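Local coordinates for protein aclacinomycin-N/aclacinomycin-A oxidase (PDB 2IPI) that catalyses the last two oxidations of the terminal sugar in aclacinomycin biosynthesis, using bicovalently bound FAD and molecular oxygen, at residues His290-Leu295 with Ser395-Gly400; Ala366-Pro371 with Ile420-Ser425. All coordinates share one frame; numbering follows the deposited sequence. Where two conformers were deposited one is given.

Contact 1: His290-Leu295 with Ser395-Gly400. With AKY (methyl (2S,4R)-2-ethyl-2,5,7-trihydroxy-6,11-dioxo-4-{[2,3,6-trideoxy-4-O-{2,6-dideoxy-4-O-[(2S,6S)-6-methyl-5-oxotetrahydro-2h -pyran-2-yl]-alpha-D-lyxo-hexopyranosyl}-3-(dimethylamino)-D-ribo-hexopyranosyl]oxy}-1,2,3,4,6,11-hexahydrotetracene-1-c arboxylate), chain E.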
loop_
_atom_site.group_PDB
_atom_site.type_symbol
_atom_site.label_atom_id
_atom_site.label_comp_id
_atom_site.label_asym_id
_atom_site.label_seq_id
_atom_site.Cartn_x
_atom_site.Cartn_y
_atom_site.Cartn_z
ATOM N N HIS A 290 -6.264 7.385 13.508
ATOM C CA HIS A 290 -6.006 7.407 12.073
ATOM C C HIS A 290 -7.033 8.301 11.375
ATOM O O HIS A 290 -8.205 8.317 11.776
ATOM C CB HIS A 290 -6.041 5.994 11.498
ATOM C CG HIS A 290 -5.798 5.884 10.025
ATOM N ND1 HIS A 290 -6.817 5.624 9.126
ATOM C CD2 HIS A 290 -4.682 5.989 9.273
ATOM C CE1 HIS A 290 -6.344 5.572 7.897
ATOM N NE2 HIS A 290 -5.040 5.796 7.963
ATOM N N SER A 291 -6.606 9.037 10.349
ATOM C CA SER A 291 -7.551 9.766 9.516
ATOM C C SER A 291 -7.084 9.788 8.058
ATOM O O SER A 291 -5.891 9.788 7.787
ATOM C CB SER A 291 -7.792 11.200 9.974
ATOM O OG SER A 291 -6.715 12.057 9.669
ATOM N N VAL A 292 -8.082 9.832 7.193
ATOM C CA VAL A 292 -7.959 10.048 5.765
ATOM C C VAL A 292 -8.747 11.303 5.379
ATOM O O VAL A 292 -9.934 11.384 5.686
ATOM C CB VAL A 292 -8.473 8.851 4.960
ATOM C CG1 VAL A 292 -8.313 9.104 3.466
ATOM C CG2 VAL A 292 -7.737 7.591 5.384
ATOM N N PHE A 293 -8.077 12.262 4.754
ATOM C CA PHE A 293 -8.814 13.481 4.353
ATOM C C PHE A 293 -9.061 13.355 2.858
ATOM O O PHE A 293 -8.125 13.455 2.078
ATOM C CB PHE A 293 -8.078 14.750 4.736
ATOM C CG PHE A 293 -8.966 15.983 4.943
ATOM C CD1 PHE A 293 -8.459 17.101 5.573
ATOM C CD2 PHE A 293 -10.280 15.986 4.516
ATOM C CE1 PHE A 293 -9.259 18.221 5.786
ATOM C CE2 PHE A 293 -11.091 17.090 4.702
ATOM C CZ PHE A 293 -10.562 18.204 5.331
ATOM N N TYR A 294 -10.313 13.103 2.477
ATOM C CA TYR A 294 -10.612 12.935 1.065
ATOM C C TYR A 294 -10.943 14.309 0.459
ATOM O O TYR A 294 -12.048 14.795 0.664
ATOM C CB TYR A 294 -11.769 11.976 0.796
ATOM C CG TYR A 294 -11.580 10.574 1.316
ATOM C CD1 TYR A 294 -12.290 10.137 2.432
ATOM C CD2 TYR A 294 -10.697 9.696 0.698
ATOM C CE1 TYR A 294 -12.124 8.851 2.916
ATOM C CE2 TYR A 294 -10.523 8.408 1.177
ATOM C CZ TYR A 294 -11.243 8.001 2.285
ATOM O OH TYR A 294 -11.070 6.726 2.754
ATOM N N LEU A 295 -9.943 14.829 -0.243
ATOM C CA LEU A 295 -10.111 16.110 -0.923
ATOM C C LEU A 295 -10.686 15.897 -2.324
ATOM O O LEU A 295 -9.948 15.919 -3.306
ATOM C CB LEU A 295 -8.785 16.876 -0.958
ATOM C CG LEU A 295 -8.127 16.996 0.427
ATOM C CD1 LEU A 295 -6.786 17.694 0.347
ATOM C CD2 LEU A 295 -9.077 17.732 1.369
ATOM N N SER A 395 -6.116 12.487 -1.404
ATOM C CA SER A 395 -6.286 11.957 -0.053
ATOM C C SER A 395 -5.048 12.237 0.785
ATOM O O SER A 395 -3.910 11.993 0.365
ATOM C CB SER A 395 -6.558 10.460 -0.123
ATOM O OG SER A 395 -7.751 10.178 -0.818
ATOM N N LEU A 396 -5.235 12.745 1.986
ATOM C CA LEU A 396 -4.140 12.958 2.913
ATOM C C LEU A 396 -4.317 12.003 4.096
ATOM O O LEU A 396 -5.390 12.004 4.700
ATOM C CB LEU A 396 -4.046 14.396 3.422
ATOM C CG LEU A 396 -4.261 15.499 2.385
ATOM C CD1 LEU A 396 -4.466 16.848 3.077
ATOM C CD2 LEU A 396 -3.082 15.557 1.429
ATOM N N TYR A 397 -3.287 11.217 4.386
ATOM C CA TYR A 397 -3.300 10.262 5.485
ATOM C C TYR A 397 -2.434 10.693 6.657
ATOM O O TYR A 397 -1.261 11.029 6.486
ATOM C CB TYR A 397 -2.813 8.874 5.010
ATOM C CG TYR A 397 -3.654 8.372 3.867
ATOM C CD1 TYR A 397 -3.465 8.841 2.559
ATOM C CD2 TYR A 397 -4.647 7.438 4.094
ATOM C CE1 TYR A 397 -4.250 8.372 1.522
ATOM C CE2 TYR A 397 -5.434 6.969 3.061
ATOM C CZ TYR A 397 -5.235 7.439 1.777
ATOM O OH TYR A 397 -6.025 6.956 0.757
ATOM N N SER A 398 -3.025 10.675 7.849
ATOM C CA SER A 398 -2.204 10.820 9.046
ATOM C C SER A 398 -1.209 9.646 9.026
ATOM O O SER A 398 -1.623 8.543 8.640
ATOM C CB SER A 398 -3.032 10.862 10.319
ATOM O OG SER A 398 -3.725 9.642 10.537
ATOM N N TYR A 399 0.032 9.894 9.382
ATOM C CA TYR A 399 1.112 8.908 9.267
ATOM C C TYR A 399 2.150 9.138 10.354
ATOM O O TYR A 399 1.931 9.850 11.340
ATOM C CB TYR A 399 1.778 8.976 7.895
ATOM C CG TYR A 399 2.430 7.701 7.408
ATOM C CD1 TYR A 399 3.769 7.711 7.020
ATOM C CD2 TYR A 399 1.758 6.489 7.315
ATOM C CE1 TYR A 399 4.415 6.569 6.565
ATOM C CE2 TYR A 399 2.388 5.342 6.858
ATOM C CZ TYR A 399 3.714 5.385 6.484
ATOM O OH TYR A 399 4.334 4.238 6.032
ATOM N N GLY A 400 3.325 8.514 10.187
ATOM C CA GLY A 400 4.361 8.708 11.202
ATOM C C GLY A 400 4.135 7.763 12.365
ATOM O O GLY A 400 3.895 6.570 12.146
HETATM O O15 AKY E . -3.326 3.884 0.847
HETATM C C42 AKY E . -4.420 3.679 0.290
HETATM C C40 AKY E . -5.690 3.812 1.165
HETATM C C38 AKY E . -6.967 3.676 0.441
HETATM C C39 AKY E . -4.622 3.619 -1.279
HETATM C C41 AKY E . -4.081 4.254 -2.330
HETATM O O14 AKY E . -5.842 3.049 -1.696
HETATM C C37 AKY E . -6.958 3.645 -1.047
HETATM O O13 AKY E . -8.188 3.134 -1.494
HETATM C C35 AKY E . -8.728 3.751 -2.625
HETATM C C34 AKY E . -9.925 4.649 -2.297
HETATM C C36 AKY E . -9.833 5.234 -0.996
HETATM O O11 AKY E . -11.288 3.982 -2.471
HETATM C C33 AKY E . -9.014 2.752 -3.733
HETATM O O12 AKY E . -7.868 1.856 -4.168
HETATM C C32 AKY E . -10.258 2.125 -3.624
HETATM C C31 AKY E . -11.316 3.052 -3.674
HETATM O O7 AKY E . -15.960 6.620 -6.483
HETATM C C7 AKY E . -17.008 5.893 -7.125
HETATM C C8 AKY E . -17.908 5.315 -6.103
HETATM C C9 AKY E . -18.886 6.353 -5.617
HETATM O O9 AKY E . -18.136 7.470 -5.284
HETATM C C13 AKY E . -19.673 5.778 -4.495
HETATM C C14 AKY E . -18.631 5.467 -3.418
HETATM C C20 AKY E . -17.718 6.879 -7.996
HETATM C C19 AKY E . -19.030 7.313 -7.788
HETATM C C10 AKY E . -19.837 6.616 -6.721
HETATM C C11 AKY E . -19.637 8.194 -8.684
HETATM C C18 AKY E . -18.949 8.643 -9.811
HETATM C C17 AKY E . -17.636 8.213 -10.038
HETATM C C6 AKY E . -17.045 7.349 -9.123
HETATM O O6 AKY E . -15.782 6.912 -9.316
HETATM C C12 AKY E . -19.602 9.490 -10.735
HETATM O O3 AKY E . -20.769 9.896 -10.546
HETATM C C15 AKY E . -18.916 9.881 -11.912
HETATM C C1 AKY E . -19.582 10.659 -12.858
HETATM C C2 AKY E . -18.974 11.032 -14.057
HETATM C C3 AKY E . -17.663 10.614 -14.286
HETATM C C16 AKY E . -17.593 9.446 -12.148
HETATM C C5 AKY E . -16.949 8.609 -11.210
HETATM O O5 AKY E . -15.805 8.133 -11.352
HETATM C C4 AKY E . -16.985 9.837 -13.350
HETATM O O4 AKY E . -15.717 9.455 -13.648
HETATM O O18 AKY E . -11.417 3.831 -4.877
HETATM C C45 AKY E . -14.697 5.951 -6.614
HETATM C C43 AKY E . -20.349 5.316 -7.334
HETATM O O16 AKY E . -19.686 4.690 -8.170
HETATM O O17 AKY E . -21.574 4.821 -6.992
HETATM C C44 AKY E . -22.362 4.750 -8.187
HETATM O O19 AKY E . -14.734 4.603 -6.214
HETATM C C47 AKY E . -12.368 5.928 -5.634
HETATM N N11 AKY E . -11.198 6.114 -6.512
HETATM C C52 AKY E . -10.138 6.967 -6.097
HETATM C C51 AKY E . -10.794 5.020 -7.329
HETATM C C46 AKY E . -13.656 6.722 -5.810
HETATM C C48 AKY E . -12.646 4.575 -4.977
HETATM C C49 AKY E . -13.627 3.775 -5.817
HETATM C C50 AKY E . -13.133 2.638 -6.719
#

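Contact 2: Ala366-Pro371 with Ile420-Ser425. With AKY (methyl (2S,4R)-2-ethyl-2,5,7-trihydroxy-6,11-dioxo-4-{[2,3,6-trideoxy-4-O-{2,6-dideoxy-4-O-[(2S,6S)-6-methyl-5-oxotetrahydro-2h -pyran-2-yl]-alpha-D-lyxo-hexopyranosyl}-3-(dimethylamino)-D-ribo-hexopyranosyl]oxy}-1,2,3,4,6,11-hexahydrotetracene-1-c arboxylate), chain E.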
loop_
_atom_site.group_PDB
_atom_site.type_symbol
_atom_site.label_atom_id
_atom_site.label_comp_id
_atom_site.label_asym_id
_atom_site.label_seq_id
_atom_site.Cartn_x
_atom_site.Cartn_y
_atom_site.Cartn_z
ATOM N N ALA A 366 2.844 10.354 -2.519
ATOM C CA ALA A 366 3.946 11.094 -1.924
ATOM C C ALA A 366 4.003 10.961 -0.401
ATOM O O ALA A 366 2.996 10.808 0.293
ATOM C CB ALA A 366 3.855 12.582 -2.275
ATOM N N TYR A 367 5.208 11.033 0.146
ATOM C CA TYR A 367 5.515 11.101 1.561
ATOM C C TYR A 367 5.900 12.531 1.954
ATOM O O TYR A 367 6.881 13.056 1.426
ATOM C CB TYR A 367 6.680 10.181 1.940
ATOM C CG TYR A 367 6.359 8.713 2.024
ATOM C CD1 TYR A 367 5.648 8.206 3.113
ATOM C CD2 TYR A 367 6.756 7.820 1.044
ATOM C CE1 TYR A 367 5.356 6.866 3.192
ATOM C CE2 TYR A 367 6.464 6.466 1.111
ATOM C CZ TYR A 367 5.760 5.994 2.200
ATOM O OH TYR A 367 5.444 4.662 2.317
ATOM N N LEU A 368 5.163 13.192 2.847
ATOM C CA LEU A 368 5.525 14.560 3.209
ATOM C C LEU A 368 6.319 14.598 4.515
ATOM O O LEU A 368 5.886 14.020 5.516
ATOM C CB LEU A 368 4.314 15.480 3.389
ATOM C CG LEU A 368 3.274 15.561 2.276
ATOM C CD1 LEU A 368 2.103 16.472 2.648
ATOM C CD2 LEU A 368 3.901 16.026 0.978
ATOM N N ARG A 369 7.434 15.305 4.534
ATOM C CA ARG A 369 8.191 15.494 5.763
ATOM C C ARG A 369 7.727 16.725 6.527
ATOM O O ARG A 369 7.871 16.793 7.750
ATOM C CB ARG A 369 9.684 15.638 5.490
ATOM C CG ARG A 369 10.453 14.332 5.454
ATOM C CD ARG A 369 11.943 14.638 5.265
ATOM N NE ARG A 369 12.651 14.572 6.542
ATOM C CZ ARG A 369 13.619 15.415 6.918
ATOM N NH1 ARG A 369 14.011 16.482 6.142
ATOM N NH2 ARG A 369 14.173 15.212 8.114
ATOM N N LYS A 370 7.190 17.676 5.774
ATOM C CA LYS A 370 6.640 18.922 6.298
ATOM C C LYS A 370 5.376 19.282 5.522
ATOM O O LYS A 370 5.182 18.795 4.406
ATOM C CB LYS A 370 7.660 20.052 6.193
ATOM C CG LYS A 370 8.871 19.926 7.086
ATOM C CD LYS A 370 10.131 20.546 6.483
ATOM C CE LYS A 370 10.530 21.888 7.042
ATOM N NZ LYS A 370 11.784 21.919 7.850
ATOM N N PRO A 371 4.502 20.116 6.079
ATOM C CA PRO A 371 3.209 20.382 5.432
ATOM C C PRO A 371 3.359 20.964 4.027
ATOM O O PRO A 371 4.445 21.413 3.664
ATOM C CB PRO A 371 2.595 21.442 6.349
ATOM C CG PRO A 371 3.252 21.238 7.670
ATOM C CD PRO A 371 4.671 20.883 7.318
ATOM N N ILE A 420 2.778 12.743 7.017
ATOM C CA ILE A 420 1.581 12.526 6.227
ATOM C C ILE A 420 1.880 11.822 4.912
ATOM O O ILE A 420 2.915 12.077 4.303
ATOM C CB ILE A 420 0.882 13.864 5.923
ATOM C CG1 ILE A 420 0.362 14.606 7.157
ATOM C CG2 ILE A 420 -0.261 13.671 4.938
ATOM C CD1 ILE A 420 0.338 16.111 7.001
ATOM N N LYS A 421 0.992 10.941 4.464
ATOM C CA LYS A 421 1.128 10.308 3.155
ATOM C C LYS A 421 0.007 10.768 2.221
ATOM O O LYS A 421 -1.141 10.868 2.662
ATOM C CB LYS A 421 1.061 8.798 3.313
ATOM C CG LYS A 421 2.237 8.039 2.708
ATOM C CD LYS A 421 1.722 6.682 2.252
ATOM C CE LYS A 421 2.210 5.617 3.229
ATOM N NZ LYS A 421 2.971 4.524 2.603
ATOM N N VAL A 422 0.308 10.998 0.949
ATOM C CA VAL A 422 -0.760 11.437 0.038
ATOM C C VAL A 422 -0.892 10.490 -1.145
ATOM O O VAL A 422 0.079 9.907 -1.619
ATOM C CB VAL A 422 -0.585 12.888 -0.453
ATOM C CG1 VAL A 422 0.165 13.735 0.572
ATOM C CG2 VAL A 422 0.133 12.973 -1.786
ATOM N N TRP A 423 -2.108 10.298 -1.632
ATOM C CA TRP A 423 -2.398 9.462 -2.793
ATOM C C TRP A 423 -3.348 10.191 -3.732
ATOM O O TRP A 423 -4.488 10.445 -3.335
ATOM C CB TRP A 423 -3.035 8.137 -2.380
ATOM C CG TRP A 423 -3.247 7.118 -3.467
ATOM C CD1 TRP A 423 -2.262 6.486 -4.165
ATOM C CD2 TRP A 423 -4.490 6.618 -3.974
ATOM N NE1 TRP A 423 -2.823 5.622 -5.075
ATOM C CE2 TRP A 423 -4.191 5.683 -4.979
ATOM C CE3 TRP A 423 -5.839 6.863 -3.682
ATOM C CZ2 TRP A 423 -5.170 4.997 -5.692
ATOM C CZ3 TRP A 423 -6.810 6.182 -4.385
ATOM C CH2 TRP A 423 -6.485 5.253 -5.386
ATOM N N MET A 424 -2.907 10.521 -4.944
ATOM C CA MET A 424 -3.822 11.244 -5.840
ATOM C C MET A 424 -4.255 10.374 -7.010
ATOM O O MET A 424 -3.466 9.599 -7.551
ATOM C CB MET A 424 -3.187 12.510 -6.398
ATOM C CG MET A 424 -2.394 13.306 -5.374
ATOM S SD MET A 424 -1.740 14.795 -6.161
ATOM C CE MET A 424 -1.124 15.650 -4.719
ATOM N N SER A 425 -5.526 10.532 -7.384
ATOM C CA SER A 425 -6.109 9.702 -8.415
ATOM C C SER A 425 -7.177 10.410 -9.250
ATOM O O SER A 425 -7.672 11.462 -8.862
ATOM C CB SER A 425 -6.758 8.457 -7.782
ATOM O OG SER A 425 -7.929 8.826 -7.065
HETATM O O15 AKY E . -3.326 3.884 0.847
HETATM C C42 AKY E . -4.420 3.679 0.290
HETATM C C40 AKY E . -5.690 3.812 1.165
HETATM C C38 AKY E . -6.967 3.676 0.441
HETATM C C39 AKY E . -4.622 3.619 -1.279
HETATM C C41 AKY E . -4.081 4.254 -2.330
HETATM O O14 AKY E . -5.842 3.049 -1.696
HETATM C C37 AKY E . -6.958 3.645 -1.047
HETATM O O13 AKY E . -8.188 3.134 -1.494
HETATM C C35 AKY E . -8.728 3.751 -2.625
HETATM C C34 AKY E . -9.925 4.649 -2.297
HETATM C C36 AKY E . -9.833 5.234 -0.996
HETATM O O11 AKY E . -11.288 3.982 -2.471
HETATM C C33 AKY E . -9.014 2.752 -3.733
HETATM O O12 AKY E . -7.868 1.856 -4.168
HETATM C C32 AKY E . -10.258 2.125 -3.624
HETATM C C31 AKY E . -11.316 3.052 -3.674
HETATM O O7 AKY E . -15.960 6.620 -6.483
HETATM C C7 AKY E . -17.008 5.893 -7.125
HETATM C C8 AKY E . -17.908 5.315 -6.103
HETATM C C9 AKY E . -18.886 6.353 -5.617
HETATM O O9 AKY E . -18.136 7.470 -5.284
HETATM C C13 AKY E . -19.673 5.778 -4.495
HETATM C C14 AKY E . -18.631 5.467 -3.418
HETATM C C20 AKY E . -17.718 6.879 -7.996
HETATM C C19 AKY E . -19.030 7.313 -7.788
HETATM C C10 AKY E . -19.837 6.616 -6.721
HETATM C C11 AKY E . -19.637 8.194 -8.684
HETATM C C18 AKY E . -18.949 8.643 -9.811
HETATM C C17 AKY E . -17.636 8.213 -10.038
HETATM C C6 AKY E . -17.045 7.349 -9.123
HETATM O O6 AKY E . -15.782 6.912 -9.316
HETATM C C12 AKY E . -19.602 9.490 -10.735
HETATM O O3 AKY E . -20.769 9.896 -10.546
HETATM C C15 AKY E . -18.916 9.881 -11.912
HETATM C C1 AKY E . -19.582 10.659 -12.858
HETATM C C2 AKY E . -18.974 11.032 -14.057
HETATM C C3 AKY E . -17.663 10.614 -14.286
HETATM C C16 AKY E . -17.593 9.446 -12.148
HETATM C C5 AKY E . -16.949 8.609 -11.210
HETATM O O5 AKY E . -15.805 8.133 -11.352
HETATM C C4 AKY E . -16.985 9.837 -13.350
HETATM O O4 AKY E . -15.717 9.455 -13.648
HETATM O O18 AKY E . -11.417 3.831 -4.877
HETATM C C45 AKY E . -14.697 5.951 -6.614
HETATM C C43 AKY E . -20.349 5.316 -7.334
HETATM O O16 AKY E . -19.686 4.690 -8.170
HETATM O O17 AKY E . -21.574 4.821 -6.992
HETATM C C44 AKY E . -22.362 4.750 -8.187
HETATM O O19 AKY E . -14.734 4.603 -6.214
HETATM C C47 AKY E . -12.368 5.928 -5.634
HETATM N N11 AKY E . -11.198 6.114 -6.512
HETATM C C52 AKY E . -10.138 6.967 -6.097
HETATM C C51 AKY E . -10.794 5.020 -7.329
HETATM C C46 AKY E . -13.656 6.722 -5.810
HETATM C C48 AKY E . -12.646 4.575 -4.977
HETATM C C49 AKY E . -13.627 3.775 -5.817
HETATM C C50 AKY E . -13.133 2.638 -6.719
#

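Contact 1: His290-Leu295 with Ser395-Gly400
Val292 and Tyr397 lie side by side as a non-hydrogen-bonded pair of the antiparallel sheet that carries the substrate-binding face of this flavoenzyme. Both valine methyls meet the tyrosine ring: CG2 of Val292 comes within 3.3 Å of CE2 of Tyr397, and CG1 reaches that same ring carbon at 3.6 Å. With CG1 anti to the backbone N (chi1 -179°), this methyl also sits over one face of the Tyr294 ring, offset toward its rim, lying between the two tyrosine rings. Tyr397 is a proton acceptor of the reaction; its OH stands 3.2 Å from C40, the carbon next to the keto group in the terminal sugar of AKY. Tyr294 flanks the next sugar, with CE2 3.9 Å from the methyl C36, while its CD2 rests on Ser395 OG, a hydroxyl hydrogen-bonded to Glu393.

Phe293, Leu295 and Leu396 cover the reverse of the sheet, against helix 262-278. Leu295 and Leu396 cross obliquely, CD1 of the first 3.7 Å from CD1 of the second, and Leu295 CD2 lies over one face of the Phe293 ring. Phe293 and Leu396 form a hydrogen-bonded pair, Phe293 N to Leu396 O at 2.7 Å. At the Ser291-Ser398 end the pairing changes character, since a side chain stands in for a carbonyl. Ser398 N still donates to Ser291 O, but chi1 of 64° swings Ser398 OG between its own N and C, where it accepts the hydrogen of Ser291 N at 2.9 Å and 154°.

Contact 2: Ala366-Pro371 with Ile420-Ser425
Tyr367 and Lys421 run side by side, pointing the same way, as a non-hydrogen-bonded pair between 360-368, the outermost strand counted in this seven-stranded sheet, and its antiparallel neighbour 420-428; from beyond strand 360-368, Glu463 and Gly464 bond the backbone of Tyr367. The aliphatic part of the lysine runs out of the ring plane, on one side of it, along the CD1-CE1 side of the phenol: CG of Lys421 is 3.4 Å from CE1 of Tyr367, and CE of Lys421 is as close to that carbon. The chain bends at chi2, chi3 and chi4, the last (-124°) turning NZ onto Tyr367 OH. Their hydrogen bond is modelled at 2.5 Å, short enough that the exact length is doubtful. Phe466 adds a cation-pi contact to the lysine, and the nearest side-chain atoms of the active-site tyrosines Tyr397 and Tyr469 are each about 4 Å from the Lys421 side chain.

On the other side of the sheet the pairing is apolar. Val422 spreads its methyls between two partners, CG2 to Ala366 CB at 3.8 Å and CG1 to Leu368 CD1 at 3.9 Å, and the Leu368 and Val422 side chains cross at about a right angle. Ile420 carries this layer onto helix 262-278.

Holding the strands together, Val422 N donates almost straight to Ala366 O (2.8 Å, 170°), and Leu368 N donates to Ile420 O at 171°. Beyond the paired part, strand 420-428 enters the substrate pocket, where Tyr469 and Thr427 hydrogen-bond AKY. Trp423 lays one ring face under the terminal sugar, whose methyl C41 is modelled doubtfully close, while Ser425 CB covers the opposite face, 4.0 Å from the ring plane and toward its rim.

Overall arrangement
From the N terminus, strand 290-296 comes first and waits about a hundred residues for its partner, 391-398, which closes contact 1. In between, strand 360-368 has already passed; it is paired only when strand 420-428 arrives and closes contact 2. The two loops therefore cross, each opening before the other is shut. In the sheet the order is 290-296, 391-398, 420-428, 360-368, so the second halves of both contacts are neighbours: Tyr397 N lies 2.8 Å from Lys421 O, a probable hydrogen bond. Contact 1 joins this pair to the sheet's interior, contact 2 to its outermost strand, and both touch AKY, contact 1 through Tyr294 and Tyr397, contact 2 through Trp423 and Ser425.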